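Local coordinates for protein metallopeptidase containing co-catalytic metalloactive site (Shewanella denitrificans OS217, PDB 3B2Y) that probably acts as a zinc-dependent metallocarboxypeptidase of the M14 family, working at a metal site that holds nickel in this crystal, at residues E153-L158 with E231-R236; Y57-Q62 with A96-V101; F52-Y57 with S145-L150; S15-C20 with R256-S261. One frame throughout, in Å; residues are numbered along the deposited sequence.

In the fold
Contact 4 joins residues 15-20 to 256-261, so along the chain the other three contacts are nested inside the loop it closes. Contacts 2 and 3 share Tyr57 and strand 52-58, with centres about 22 Å apart, and contact 2 is nested within the span closed by contact 3. Contact 1 follows in series; its helix 155-161 comes directly after helix 146-152 of contact 3, and Leu157 packs on Leu56 of the shared strand. Contacts 1 and 4, with centres about 28 Å apart, lie on opposite sides of the chain's centre. The four contacts fasten helices and connecting loops to the alpha/beta core, where strand 52-58 borders edge strand 102-106 of the mixed sheet, away from the nickel ligands His76, Glu79 and His170.

Contact 1: residues E153-L158 with E231-R236; sequences EHAQLL and EAFLVR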
loop_
_atom_site.group_PDB
_atom_site.type_symbol
_atom_site.label_atom_id
_atom_site.label_comp_id
_atom_site.label_asym_id
_atom_site.label_seq_id
_atom_site.Cartn_x
_atom_site.Cartn_y
_atom_site.Cartn_z
ATOM N N GLU A 153 -3.784 3.799 17.528
ATOM C CA GLU A 153 -5.003 3.713 18.374
ATOM C C GLU A 153 -5.841 2.481 18.009
ATOM O O GLU A 153 -6.655 2.062 18.801
ATOM C CB GLU A 153 -5.877 4.985 18.252
ATOM C CG GLU A 153 -5.297 6.247 18.924
ATOM C CD GLU A 153 -6.306 7.444 19.033
ATOM O OE1 GLU A 153 -7.209 7.575 18.158
ATOM O OE2 GLU A 153 -6.210 8.246 20.014
ATOM N N HIS A 154 -5.601 1.916 16.821
ATOM C CA HIS A 154 -6.312 0.751 16.283
ATOM C C HIS A 154 -5.313 -0.343 15.994
ATOM O O HIS A 154 -5.516 -1.206 15.138
ATOM C CB HIS A 154 -7.039 1.178 15.021
ATOM C CG HIS A 154 -8.090 2.198 15.289
ATOM N ND1 HIS A 154 -7.859 3.561 15.210
ATOM C CD2 HIS A 154 -9.359 2.056 15.718
ATOM C CE1 HIS A 154 -8.961 4.205 15.538
ATOM N NE2 HIS A 154 -9.892 3.316 15.827
ATOM N N ALA A 155 -4.239 -0.371 16.763
ATOM C CA ALA A 155 -3.165 -1.348 16.454
ATOM C C ALA A 155 -3.681 -2.803 16.464
ATOM O O ALA A 155 -3.332 -3.637 15.631
ATOM C CB ALA A 155 -2.087 -1.211 17.450
ATOM N N GLN A 156 -4.430 -3.148 17.473
ATOM C CA GLN A 156 -4.867 -4.535 17.612
ATOM C C GLN A 156 -5.699 -4.957 16.417
ATOM O O GLN A 156 -5.598 -6.063 15.965
ATOM C CB GLN A 156 -5.683 -4.677 18.871
ATOM C CG GLN A 156 -5.765 -6.105 19.388
ATOM C CD GLN A 156 -5.484 -6.158 20.882
ATOM O OE1 GLN A 156 -6.285 -5.679 21.703
ATOM N NE2 GLN A 156 -4.322 -6.711 21.243
ATOM N N LEU A 157 -6.550 -4.055 15.956
ATOM C CA LEU A 157 -7.421 -4.295 14.800
ATOM C C LEU A 157 -6.521 -4.497 13.562
ATOM O O LEU A 157 -6.727 -5.428 12.777
ATOM C CB LEU A 157 -8.369 -3.141 14.638
ATOM C CG LEU A 157 -9.284 -3.176 13.431
ATOM C CD1 LEU A 157 -10.289 -4.289 13.612
ATOM C CD2 LEU A 157 -9.893 -1.832 13.224
ATOM N N LEU A 158 -5.472 -3.689 13.413
ATOM C CA LEU A 158 -4.617 -3.777 12.242
ATOM C C LEU A 158 -3.739 -5.048 12.252
ATOM O O LEU A 158 -3.463 -5.618 11.202
ATOM C CB LEU A 158 -3.733 -2.542 12.124
ATOM C CG LEU A 158 -4.623 -1.347 11.753
ATOM C CD1 LEU A 158 -3.798 -0.053 11.933
ATOM C CD2 LEU A 158 -5.242 -1.459 10.347
ATOM N N GLU A 231 4.791 -1.429 7.906
ATOM C CA GLU A 231 4.953 -2.842 7.524
ATOM C C GLU A 231 5.933 -3.574 8.454
ATOM O O GLU A 231 5.693 -4.716 8.818
ATOM C CB GLU A 231 5.281 -2.954 6.015
ATOM C CG GLU A 231 6.537 -2.201 5.540
ATOM C CD GLU A 231 6.325 -0.724 5.147
ATOM O OE1 GLU A 231 5.351 -0.064 5.574
ATOM O OE2 GLU A 231 7.192 -0.217 4.405
ATOM N N ALA A 232 7.050 -2.982 8.821
ATOM C CA ALA A 232 7.979 -3.678 9.739
ATOM C C ALA A 232 7.343 -3.861 11.107
ATOM O O ALA A 232 7.548 -4.892 11.771
ATOM C CB ALA A 232 9.329 -2.947 9.860
ATOM N N PHE A 233 6.646 -2.835 11.557
ATOM C CA PHE A 233 5.809 -2.877 12.777
ATOM C C PHE A 233 4.837 -4.078 12.770
ATOM O O PHE A 233 4.760 -4.851 13.725
ATOM C CB PHE A 233 4.987 -1.572 12.942
ATOM C CG PHE A 233 4.004 -1.639 14.051
ATOM C CD1 PHE A 233 4.448 -1.568 15.372
ATOM C CD2 PHE A 233 2.616 -1.830 13.815
ATOM C CE1 PHE A 233 3.530 -1.678 16.438
ATOM C CE2 PHE A 233 1.698 -1.948 14.880
ATOM C CZ PHE A 233 2.156 -1.829 16.196
ATOM N N LEU A 234 4.099 -4.241 11.690
ATOM C CA LEU A 234 3.156 -5.345 11.635
ATOM C C LEU A 234 3.894 -6.731 11.638
ATOM O O LEU A 234 3.396 -7.663 12.192
ATOM C CB LEU A 234 2.183 -5.214 10.506
ATOM C CG LEU A 234 1.338 -3.977 10.386
ATOM C CD1 LEU A 234 0.642 -3.998 9.064
ATOM C CD2 LEU A 234 0.378 -4.019 11.524
ATOM N N VAL A 235 5.083 -6.824 11.035
ATOM C CA VAL A 235 5.864 -8.041 11.089
ATOM C C VAL A 235 6.331 -8.313 12.517
ATOM O O VAL A 235 6.240 -9.440 13.019
ATOM C CB VAL A 235 6.996 -7.966 10.066
ATOM C CG1 VAL A 235 8.014 -9.133 10.238
ATOM C CG2 VAL A 235 6.335 -7.889 8.611
ATOM N N ARG A 236 6.878 -7.312 13.185
ATOM C CA ARG A 236 7.345 -7.496 14.589
ATOM C C ARG A 236 6.124 -7.910 15.449
ATOM O O ARG A 236 6.239 -8.634 16.436
ATOM C CB ARG A 236 7.891 -6.182 15.096
ATOM C CG ARG A 236 9.180 -5.784 14.487
ATOM C CD ARG A 236 9.870 -4.780 15.399
ATOM N NE ARG A 236 11.055 -4.202 14.766
ATOM C CZ ARG A 236 11.053 -3.085 14.037
ATOM N NH1 ARG A 236 9.925 -2.392 13.850
ATOM N NH2 ARG A 236 12.194 -2.658 13.507
#
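Leu158 and Leu234 form the buried half of this helix-to-helix contact. Their CA atoms lie 8.0 Å apart, the nearest pair between the segments. Leu234 CD2 is 4.4 Å from Leu158 CB and 4.2 Å from Leu158 O, so one methyl group covers both a side-chain carbon and a backbone carbonyl. The torsions explain the reach: Leu234 CG stands beside its backbone N, opposite the carbonyl carbon (chi1 -56°), and CD2 then extends toward helix 155-161. That carbonyl has its polar need met by Ser162 OG, which hydrogen-bonds to Leu158 O.

The second half lies nearer solvent, for Ala155 is partly exposed although Phe233 is buried. Phe233 CZ comes to 4.5 Å from Ala155 CB, which meets the ring at its edge rather than over a face. Gln156 and Arg236 mark the exposed sides of their helices. No hydrogen bond crosses between the segments, and both halves, burying 118 Å² in all, are light packing.

His154 is the N-cap residue of helix 155-161, and its ND1 bonds to Leu150 O of the preceding helix. Helix 155-161 lies through Leu157 on the hairpin strands 42-49 and 52-58, which flank edge strand 102-106, whereas helix 230-236 packs through Glu231 and Val235 on strand 242-248; the two helices therefore meet over one face of the extended sheet.

Contact 2: residues Y57-Q62 with A96-V101; sequences YQSASQ and ALFERV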
loop_
_atom_site.group_PDB
_atom_site.type_symbol
_atom_site.label_atom_id
_atom_site.label_comp_id
_atom_site.label_asym_id
_atom_site.label_seq_id
_atom_site.Cartn_x
_atom_site.Cartn_y
_atom_site.Cartn_z
ATOM N N TYR A 57 -11.490 -0.704 5.309
ATOM C CA TYR A 57 -12.605 -1.491 4.827
ATOM C C TYR A 57 -12.362 -2.972 5.039
ATOM O O TYR A 57 -11.343 -3.451 4.753
ATOM C CB TYR A 57 -12.888 -1.227 3.362
ATOM C CG TYR A 57 -13.170 0.189 3.105
ATOM C CD1 TYR A 57 -12.164 1.061 2.869
ATOM C CD2 TYR A 57 -14.455 0.672 3.165
ATOM C CE1 TYR A 57 -12.412 2.384 2.665
ATOM C CE2 TYR A 57 -14.722 1.969 2.976
ATOM C CZ TYR A 57 -13.710 2.830 2.724
ATOM O OH TYR A 57 -14.005 4.121 2.536
ATOM N N GLN A 58 -13.348 -3.665 5.546
ATOM C CA GLN A 58 -13.216 -5.114 5.800
ATOM C C GLN A 58 -14.492 -5.840 5.445
ATOM O O GLN A 58 -15.527 -5.227 5.274
ATOM C CB GLN A 58 -12.924 -5.367 7.269
ATOM C CG GLN A 58 -11.748 -4.677 7.862
ATOM C CD GLN A 58 -11.503 -5.144 9.261
ATOM O OE1 GLN A 58 -12.326 -4.926 10.161
ATOM N NE2 GLN A 58 -10.396 -5.837 9.461
ATOM N N SER A 59 -14.408 -7.172 5.392
ATOM C CA SER A 59 -15.587 -8.014 5.219
ATOM C C SER A 59 -16.518 -7.768 6.393
ATOM O O SER A 59 -16.070 -7.411 7.508
ATOM C CB SER A 59 -15.235 -9.513 5.135
ATOM O OG SER A 59 -14.012 -9.741 4.443
ATOM N N ALA A 60 -17.812 -7.979 6.155
ATOM C CA ALA A 60 -18.834 -7.732 7.185
ATOM C C ALA A 60 -18.593 -8.615 8.425
ATOM O O ALA A 60 -18.973 -8.239 9.532
ATOM C CB ALA A 60 -20.255 -7.942 6.612
ATOM N N SER A 61 -17.944 -9.766 8.222
ATOM C CA SER A 61 -17.496 -10.641 9.305
ATOM C C SER A 61 -16.146 -11.300 8.984
ATOM O O SER A 61 -15.964 -11.818 7.887
ATOM C CB SER A 61 -18.526 -11.755 9.517
ATOM O OG SER A 61 -19.849 -11.235 9.591
ATOM N N GLN A 62 -15.226 -11.311 9.947
ATOM C CA GLN A 62 -13.992 -12.057 9.805
ATOM C C GLN A 62 -14.280 -13.522 10.144
ATOM O O GLN A 62 -14.866 -13.826 11.185
ATOM C CB GLN A 62 -12.884 -11.525 10.712
ATOM C CG GLN A 62 -12.667 -10.011 10.673
ATOM C CD GLN A 62 -12.689 -9.402 9.275
ATOM O OE1 GLN A 62 -11.714 -9.477 8.532
ATOM N NE2 GLN A 62 -13.806 -8.768 8.929
ATOM N N ALA A 96 -17.371 -12.817 -4.284
ATOM C CA ALA A 96 -16.869 -14.183 -4.042
ATOM C C ALA A 96 -15.440 -14.265 -3.474
ATOM O O ALA A 96 -15.114 -15.264 -2.824
ATOM C CB ALA A 96 -16.942 -15.041 -5.316
ATOM N N LEU A 97 -14.600 -13.284 -3.787
ATOM C CA LEU A 97 -13.221 -13.251 -3.250
ATOM C C LEU A 97 -13.316 -13.372 -1.723
ATOM O O LEU A 97 -12.643 -14.178 -1.108
ATOM C CB LEU A 97 -12.489 -12.000 -3.669
ATOM C CG LEU A 97 -11.174 -11.808 -2.885
ATOM C CD1 LEU A 97 -10.228 -13.036 -3.074
ATOM C CD2 LEU A 97 -10.520 -10.489 -3.196
ATOM N N PHE A 98 -14.264 -12.662 -1.131
ATOM C CA PHE A 98 -14.330 -12.621 0.331
ATOM C C PHE A 98 -14.759 -13.909 0.992
ATOM O O PHE A 98 -14.603 -14.058 2.203
ATOM C CB PHE A 98 -15.145 -11.413 0.769
ATOM C CG PHE A 98 -14.703 -10.162 0.101
ATOM C CD1 PHE A 98 -13.400 -9.743 0.205
ATOM C CD2 PHE A 98 -15.545 -9.440 -0.697
ATOM C CE1 PHE A 98 -12.958 -8.598 -0.449
ATOM C CE2 PHE A 98 -15.100 -8.302 -1.337
ATOM C CZ PHE A 98 -13.799 -7.900 -1.226
ATOM N N GLU A 99 -15.228 -14.891 0.208
ATOM C CA GLU A 99 -15.497 -16.229 0.754
ATOM C C GLU A 99 -14.248 -17.024 1.053
ATOM O O GLU A 99 -14.325 -18.022 1.753
ATOM C CB GLU A 99 -16.359 -17.057 -0.206
ATOM C CG GLU A 99 -17.700 -16.384 -0.467
ATOM C CD GLU A 99 -18.604 -17.186 -1.403
ATOM O OE1 GLU A 99 -18.387 -18.407 -1.562
ATOM O OE2 GLU A 99 -19.517 -16.563 -1.980
ATOM N N ARG A 100 -13.099 -16.623 0.505
ATOM C CA ARG A 100 -11.884 -17.369 0.779
ATOM C C ARG A 100 -10.831 -16.604 1.539
ATOM O O ARG A 100 -9.841 -17.195 1.945
ATOM C CB ARG A 100 -11.326 -18.012 -0.486
ATOM C CG ARG A 100 -10.513 -17.182 -1.381
ATOM C CD ARG A 100 -9.854 -18.116 -2.419
ATOM N NE ARG A 100 -8.936 -17.335 -3.231
ATOM C CZ ARG A 100 -9.315 -16.509 -4.202
ATOM N NH1 ARG A 100 -10.589 -16.429 -4.572
ATOM N NH2 ARG A 100 -8.408 -15.811 -4.858
ATOM N N VAL A 101 -11.081 -15.317 1.803
ATOM C CA VAL A 101 -10.107 -14.477 2.496
ATOM C C VAL A 101 -10.781 -13.351 3.259
ATOM O O VAL A 101 -11.770 -12.754 2.787
ATOM C CB VAL A 101 -9.027 -13.961 1.500
ATOM C CG1 VAL A 101 -9.664 -13.069 0.450
ATOM C CG2 VAL A 101 -7.844 -13.220 2.227
#
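Ser59 points its side chain at the turn formed by residues 96-101, and the van der Waals part of the contact sets its hydroxyl oxygen against a carbon: Ser59 OG lies 4.2 Å from Phe98 CB. The CA atoms of this pair are 6.8 Å apart, the shortest such spacing between the segments. The buried area of 72 Å² confirms how slight the packing is.

Polar contact is equally thin. Ser59 OG also faces Val101 O, but at 4.1 Å the two are too distant to bond, and the hydroxyl has no hydrogen-bond partner anywhere in the model.

Backbone bonds shape the receiving side. Glu99 N donates to Ala96 O (3.1 Å) and Arg100 N to Leu97 O (3.0 Å), each spanning three residues, which coils the chain before strand 102-106. Within this coil Leu97 CD1 sits 3.5 Å above one face of the Arg100 guanidinium, toward its rim, while Arg100 NE bonds to Ala272 O.

Firmer links lie alongside: Gln58 NE2 bonds to Ser104 OG, and Tyr57 shares a backbone bond with Leu105. The chemistry thus implies a loose van der Waals adjacency, with the specific bonds made by neighbouring residues, in which burying an unpartnered hydroxyl probably carries a small desolvation cost.

Contact 3: residues F52-Y57 with S145-L150; sequences FAINLY and SLEGKL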
loop_
_atom_site.group_PDB
_atom_site.type_symbol
_atom_site.label_atom_id
_atom_site.label_comp_id
_atom_site.label_asym_id
_atom_site.label_seq_id
_atom_site.Cartn_x
_atom_site.Cartn_y
_atom_site.Cartn_z
ATOM N N PHE A 52 -11.143 14.796 5.823
ATOM C CA PHE A 52 -10.975 13.550 5.091
ATOM C C PHE A 52 -10.802 12.352 6.011
ATOM O O PHE A 52 -9.904 12.329 6.829
ATOM C CB PHE A 52 -9.740 13.601 4.211
ATOM C CG PHE A 52 -9.668 14.770 3.293
ATOM C CD1 PHE A 52 -10.594 14.926 2.292
ATOM C CD2 PHE A 52 -8.650 15.710 3.430
ATOM C CE1 PHE A 52 -10.544 16.017 1.426
ATOM C CE2 PHE A 52 -8.593 16.792 2.570
ATOM C CZ PHE A 52 -9.558 16.952 1.581
ATOM N N ALA A 53 -11.643 11.355 5.838
ATOM C CA ALA A 53 -11.602 10.150 6.648
ATOM C C ALA A 53 -10.487 9.230 6.260
ATOM O O ALA A 53 -10.132 9.080 5.077
ATOM C CB ALA A 53 -12.942 9.415 6.589
ATOM N N ILE A 54 -9.917 8.595 7.268
ATOM C CA ILE A 54 -8.940 7.532 7.088
ATOM C C ILE A 54 -9.660 6.240 7.457
ATOM O O ILE A 54 -9.893 5.943 8.638
ATOM C CB ILE A 54 -7.669 7.717 7.953
ATOM C CG1 ILE A 54 -6.976 9.028 7.500
ATOM C CG2 ILE A 54 -6.796 6.465 7.822
ATOM C CD1 ILE A 54 -6.065 9.616 8.529
ATOM N N ASN A 55 -10.076 5.507 6.422
ATOM C CA ASN A 55 -10.969 4.384 6.549
ATOM C C ASN A 55 -10.244 3.058 6.355
ATOM O O ASN A 55 -9.394 2.896 5.434
ATOM C CB ASN A 55 -12.073 4.558 5.527
ATOM C CG ASN A 55 -13.008 5.702 5.880
ATOM O OD1 ASN A 55 -13.292 5.961 7.056
ATOM N ND2 ASN A 55 -13.499 6.364 4.879
ATOM N N LEU A 56 -10.645 2.103 7.173
ATOM C CA LEU A 56 -10.312 0.686 6.933
ATOM C C LEU A 56 -11.582 0.020 6.412
ATOM O O LEU A 56 -12.663 0.204 7.010
ATOM C CB LEU A 56 -9.930 0.026 8.229
ATOM C CG LEU A 56 -9.549 -1.446 8.238
ATOM C CD1 LEU A 56 -8.311 -1.717 7.444
ATOM C CD2 LEU A 56 -9.407 -1.947 9.677
ATOM N N TYR A 57 -11.490 -0.704 5.309
ATOM C CA TYR A 57 -12.605 -1.491 4.827
ATOM C C TYR A 57 -12.362 -2.972 5.039
ATOM O O TYR A 57 -11.343 -3.451 4.753
ATOM C CB TYR A 57 -12.888 -1.227 3.362
ATOM C CG TYR A 57 -13.170 0.189 3.105
ATOM C CD1 TYR A 57 -12.164 1.061 2.869
ATOM C CD2 TYR A 57 -14.455 0.672 3.165
ATOM C CE1 TYR A 57 -12.412 2.384 2.665
ATOM C CE2 TYR A 57 -14.722 1.969 2.976
ATOM C CZ TYR A 57 -13.710 2.830 2.724
ATOM O OH TYR A 57 -14.005 4.121 2.536
ATOM N N SER A 145 3.647 10.432 12.815
ATOM C CA SER A 145 2.785 11.487 12.355
ATOM C C SER A 145 1.440 11.424 13.068
ATOM O O SER A 145 1.117 10.434 13.699
ATOM C CB SER A 145 2.537 11.363 10.853
ATOM O OG SER A 145 1.631 10.283 10.509
ATOM N N LEU A 146 0.630 12.441 12.869
ATOM C CA LEU A 146 -0.724 12.413 13.339
ATOM C C LEU A 146 -1.470 11.138 12.842
ATOM O O LEU A 146 -2.115 10.414 13.639
ATOM C CB LEU A 146 -1.419 13.699 12.833
ATOM C CG LEU A 146 -2.829 13.910 13.252
ATOM C CD1 LEU A 146 -2.845 13.802 14.773
ATOM C CD2 LEU A 146 -3.245 15.320 12.699
ATOM N N GLU A 147 -1.369 10.850 11.539
ATOM C CA GLU A 147 -1.984 9.651 10.941
ATOM C C GLU A 147 -1.455 8.366 11.576
ATOM O O GLU A 147 -2.247 7.488 11.886
ATOM C CB GLU A 147 -1.818 9.597 9.421
ATOM C CG GLU A 147 -2.355 10.848 8.657
ATOM C CD GLU A 147 -1.437 12.076 8.730
ATOM O OE1 GLU A 147 -0.315 11.906 9.244
ATOM O OE2 GLU A 147 -1.846 13.214 8.313
ATOM N N GLY A 148 -0.146 8.269 11.773
ATOM C CA GLY A 148 0.441 7.147 12.497
ATOM C C GLY A 148 -0.125 6.934 13.888
ATOM O O GLY A 148 -0.356 5.821 14.330
ATOM N N LYS A 149 -0.266 8.009 14.638
ATOM C CA LYS A 149 -0.865 7.900 15.936
ATOM C C LYS A 149 -2.298 7.349 15.870
ATOM O O LYS A 149 -2.712 6.577 16.756
ATOM C CB LYS A 149 -0.847 9.250 16.636
ATOM C CG LYS A 149 0.557 9.680 16.978
ATOM C CD LYS A 149 0.569 11.126 17.539
ATOM C CE LYS A 149 2.000 11.462 18.058
ATOM N NZ LYS A 149 2.860 11.781 16.952
ATOM N N LEU A 150 -3.065 7.774 14.865
ATOM C CA LEU A 150 -4.460 7.331 14.736
ATOM C C LEU A 150 -4.502 5.853 14.368
ATOM O O LEU A 150 -5.326 5.111 14.852
ATOM C CB LEU A 150 -5.202 8.133 13.660
ATOM C CG LEU A 150 -5.342 9.652 13.895
ATOM C CD1 LEU A 150 -5.880 10.381 12.600
ATOM C CD2 LEU A 150 -6.240 9.940 15.222
#
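Ile54 carries CG1 beside its backbone N (chi1 -63°), which sends CD1 outward to Glu147 and Leu150, while a bend in the Glu147 chain (chi2 77°) brings its carboxylate back to Ser145. The setting is strand 52-58, one arm of an antiparallel hairpin, facing the N-capped start of helix 146-152. Ile54 CD1 meets Glu147 CG at 3.9 Å and Leu150 CD1 at 4.1 Å, and the isoleucine crosses both side chains at about a right angle. Pro111, from helix 111-115, also touches Ile54. The contact across the segments is therefore made by carbon atoms, the glutamate lending its aliphatic part and keeping its charged end for the helix.

At that end Ser145 is the N-cap: its OG accepts from Gly148 N at 3.0 Å, with a nearly straight N-H...O angle of 173°. Asn121 ND2 also bonds to Glu147 OE1. Replacing Glu147 by alanine is likely to leave Ser145 OG and Asn121 ND2 without this acceptor and to open a gap beside Ile54 CD1. Two bonds fix the capping hydroxyl, since besides accepting from Gly148 N, Ser145 OG donates to Glu147 OE1 at 2.8 Å, meeting that oxygen nearly end-on to its C-O bond.

Contact 4: residues S15-C20 with R256-S261; sequences SEIFNC and RVQANS
A single methyl group, Val257 CG1, receives two neighbouring side chains from a tight hairpin: Ile17 CD1 at 3.8 Å and Phe18 CE2 at 4.0 Å. The hairpin, which joins strands 14-15 and 20-21, contains a G1 beta bulge, with Asn19 and Cys20 both facing Ser15. Asn19 adopts the left-handed helical conformation (phi 52°, psi 45°), a backbone shape more often taken by glycine. Ser15 N donates to Cys20 O at 2.8 Å, and Ser15 OG accepts from Phe18 N at 3.0 Å, an ST motif that holds the turn.

The methyl lies at the edge of the Phe18 ring, in its plane, while Ile17 CG2 is 3.5 Å above one face, toward the rim. Ile17 and Val257 run alongside each other in opposite directions, and Ile17 CD1 also reaches Gln258 CG at 4.2 Å. Val257 CG1 stands opposite its own backbone N (chi1 170°), which turns it out of the helix toward both Ile17 CD1 and Phe18 CE2.

Asp254, just before this part of helix 253-271, ties the hairpin down by bonding to Ser15 OG and to the backbone N atoms of Glu16 and Ile17, and the Phe18 ring meets Trp84 of helix 81-92. Inside the helix, Arg256 O accepts from Asn260 N at 3.0 Å and from Asn260 ND2 at 2.8 Å, the two donors arriving from opposite faces of the carbonyl plane.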
loop_
_atom_site.group_PDB
_atom_site.type_symbol
_atom_site.label_atom_id
_atom_site.label_comp_id
_atom_site.label_asym_id
_atom_site.label_seq_id
_atom_site.Cartn_x
_atom_site.Cartn_y
_atom_site.Cartn_z
ATOM N N SER A 15 -4.639 10.686 -15.274
ATOM C CA SER A 15 -5.033 9.292 -15.485
ATOM C C SER A 15 -6.052 9.229 -16.592
ATOM O O SER A 15 -7.064 9.913 -16.540
ATOM C CB SER A 15 -5.671 8.730 -14.233
ATOM O OG SER A 15 -6.085 7.379 -14.456
ATOM N N GLU A 16 -5.797 8.396 -17.587
ATOM C CA GLU A 16 -6.816 8.056 -18.563
ATOM C C GLU A 16 -7.791 7.004 -18.010
ATOM O O GLU A 16 -8.959 7.034 -18.367
ATOM C CB GLU A 16 -6.195 7.569 -19.870
ATOM C CG GLU A 16 -7.191 7.471 -21.019
ATOM N N ILE A 17 -7.323 6.078 -17.162
ATOM C CA ILE A 17 -8.181 5.051 -16.577
ATOM C C ILE A 17 -9.291 5.738 -15.795
ATOM O O ILE A 17 -10.456 5.364 -15.927
ATOM C CB ILE A 17 -7.404 4.094 -15.621
ATOM C CG1 ILE A 17 -6.338 3.252 -16.377
ATOM C CG2 ILE A 17 -8.383 3.213 -14.785
ATOM C CD1 ILE A 17 -5.409 2.388 -15.468
ATOM N N PHE A 18 -8.932 6.760 -15.010
ATOM C CA PHE A 18 -9.901 7.402 -14.113
ATOM C C PHE A 18 -10.432 8.736 -14.645
ATOM O O PHE A 18 -11.359 9.322 -14.072
ATOM C CB PHE A 18 -9.328 7.471 -12.696
ATOM C CG PHE A 18 -9.102 6.111 -12.087
ATOM C CD1 PHE A 18 -10.181 5.376 -11.590
ATOM C CD2 PHE A 18 -7.841 5.553 -12.060
ATOM C CE1 PHE A 18 -9.991 4.107 -11.058
ATOM C CE2 PHE A 18 -7.632 4.295 -11.545
ATOM C CZ PHE A 18 -8.700 3.568 -11.033
ATOM N N ASN A 19 -9.870 9.183 -15.757
ATOM C CA ASN A 19 -10.209 10.460 -16.382
ATOM C C ASN A 19 -10.126 11.623 -15.417
ATOM O O ASN A 19 -11.022 12.471 -15.351
ATOM C CB ASN A 19 -11.599 10.403 -17.035
ATOM C CG ASN A 19 -11.842 11.559 -17.990
ATOM O OD1 ASN A 19 -10.894 12.220 -18.462
ATOM N ND2 ASN A 19 -13.120 11.809 -18.301
ATOM N N CYS A 20 -9.054 11.658 -14.634
ATOM C CA CYS A 20 -8.864 12.763 -13.742
ATOM C C CYS A 20 -7.407 12.899 -13.406
ATOM O O CYS A 20 -6.597 12.077 -13.798
ATOM C CB CYS A 20 -9.678 12.509 -12.472
ATOM S SG CYS A 20 -9.152 11.108 -11.537
ATOM N N ARG A 256 1.542 2.429 -13.955
ATOM C CA ARG A 256 1.855 2.229 -12.536
ATOM C C ARG A 256 0.638 1.766 -11.792
ATOM O O ARG A 256 0.760 0.897 -10.960
ATOM C CB ARG A 256 2.390 3.514 -11.883
ATOM C CG ARG A 256 3.897 3.772 -12.202
ATOM C CD ARG A 256 4.160 5.237 -12.486
ATOM N NE ARG A 256 3.738 6.068 -11.376
ATOM C CZ ARG A 256 3.588 7.388 -11.445
ATOM N NH1 ARG A 256 3.880 8.030 -12.557
ATOM N NH2 ARG A 256 3.099 8.067 -10.433
ATOM N N VAL A 257 -0.515 2.268 -12.202
ATOM C CA VAL A 257 -1.804 1.876 -11.636
ATOM C C VAL A 257 -2.020 0.415 -11.914
ATOM O O VAL A 257 -2.326 -0.347 -10.988
ATOM C CB VAL A 257 -2.947 2.742 -12.213
ATOM C CG1 VAL A 257 -4.298 2.171 -11.818
ATOM C CG2 VAL A 257 -2.797 4.224 -11.719
ATOM N N GLN A 258 -1.754 0.015 -13.159
ATOM C CA GLN A 258 -1.864 -1.377 -13.569
ATOM C C GLN A 258 -0.918 -2.307 -12.819
ATOM O O GLN A 258 -1.332 -3.380 -12.396
ATOM C CB GLN A 258 -1.689 -1.517 -15.095
ATOM C CG GLN A 258 -2.886 -0.953 -15.843
ATOM C CD GLN A 258 -2.598 -0.724 -17.334
ATOM O OE1 GLN A 258 -1.449 -0.502 -17.749
ATOM N NE2 GLN A 258 -3.642 -0.803 -18.142
ATOM N N ALA A 259 0.337 -1.904 -12.661
ATOM C CA ALA A 259 1.335 -2.675 -11.966
ATOM C C ALA A 259 0.988 -2.881 -10.474
ATOM O O ALA A 259 1.143 -3.994 -9.956
ATOM C CB ALA A 259 2.732 -2.044 -12.121
ATOM N N ASN A 260 0.582 -1.814 -9.805
ATOM C CA ASN A 260 0.072 -1.875 -8.403
ATOM C C ASN A 260 -1.091 -2.861 -8.242
ATOM O O ASN A 260 -1.064 -3.737 -7.362
ATOM C CB ASN A 260 -0.343 -0.491 -7.939
ATOM C CG ASN A 260 0.840 0.309 -7.388
ATOM O OD1 ASN A 260 1.218 0.148 -6.230
ATOM N ND2 ASN A 260 1.421 1.157 -8.206
ATOM N N SER A 261 -2.049 -2.763 -9.137
ATOM C CA SER A 261 -3.195 -3.667 -9.154
ATOM C C SER A 261 -2.746 -5.125 -9.351
ATOM O O SER A 261 -3.286 -6.022 -8.721
ATOM C CB SER A 261 -4.190 -3.212 -10.247
ATOM O OG SER A 261 -5.377 -3.997 -10.216
#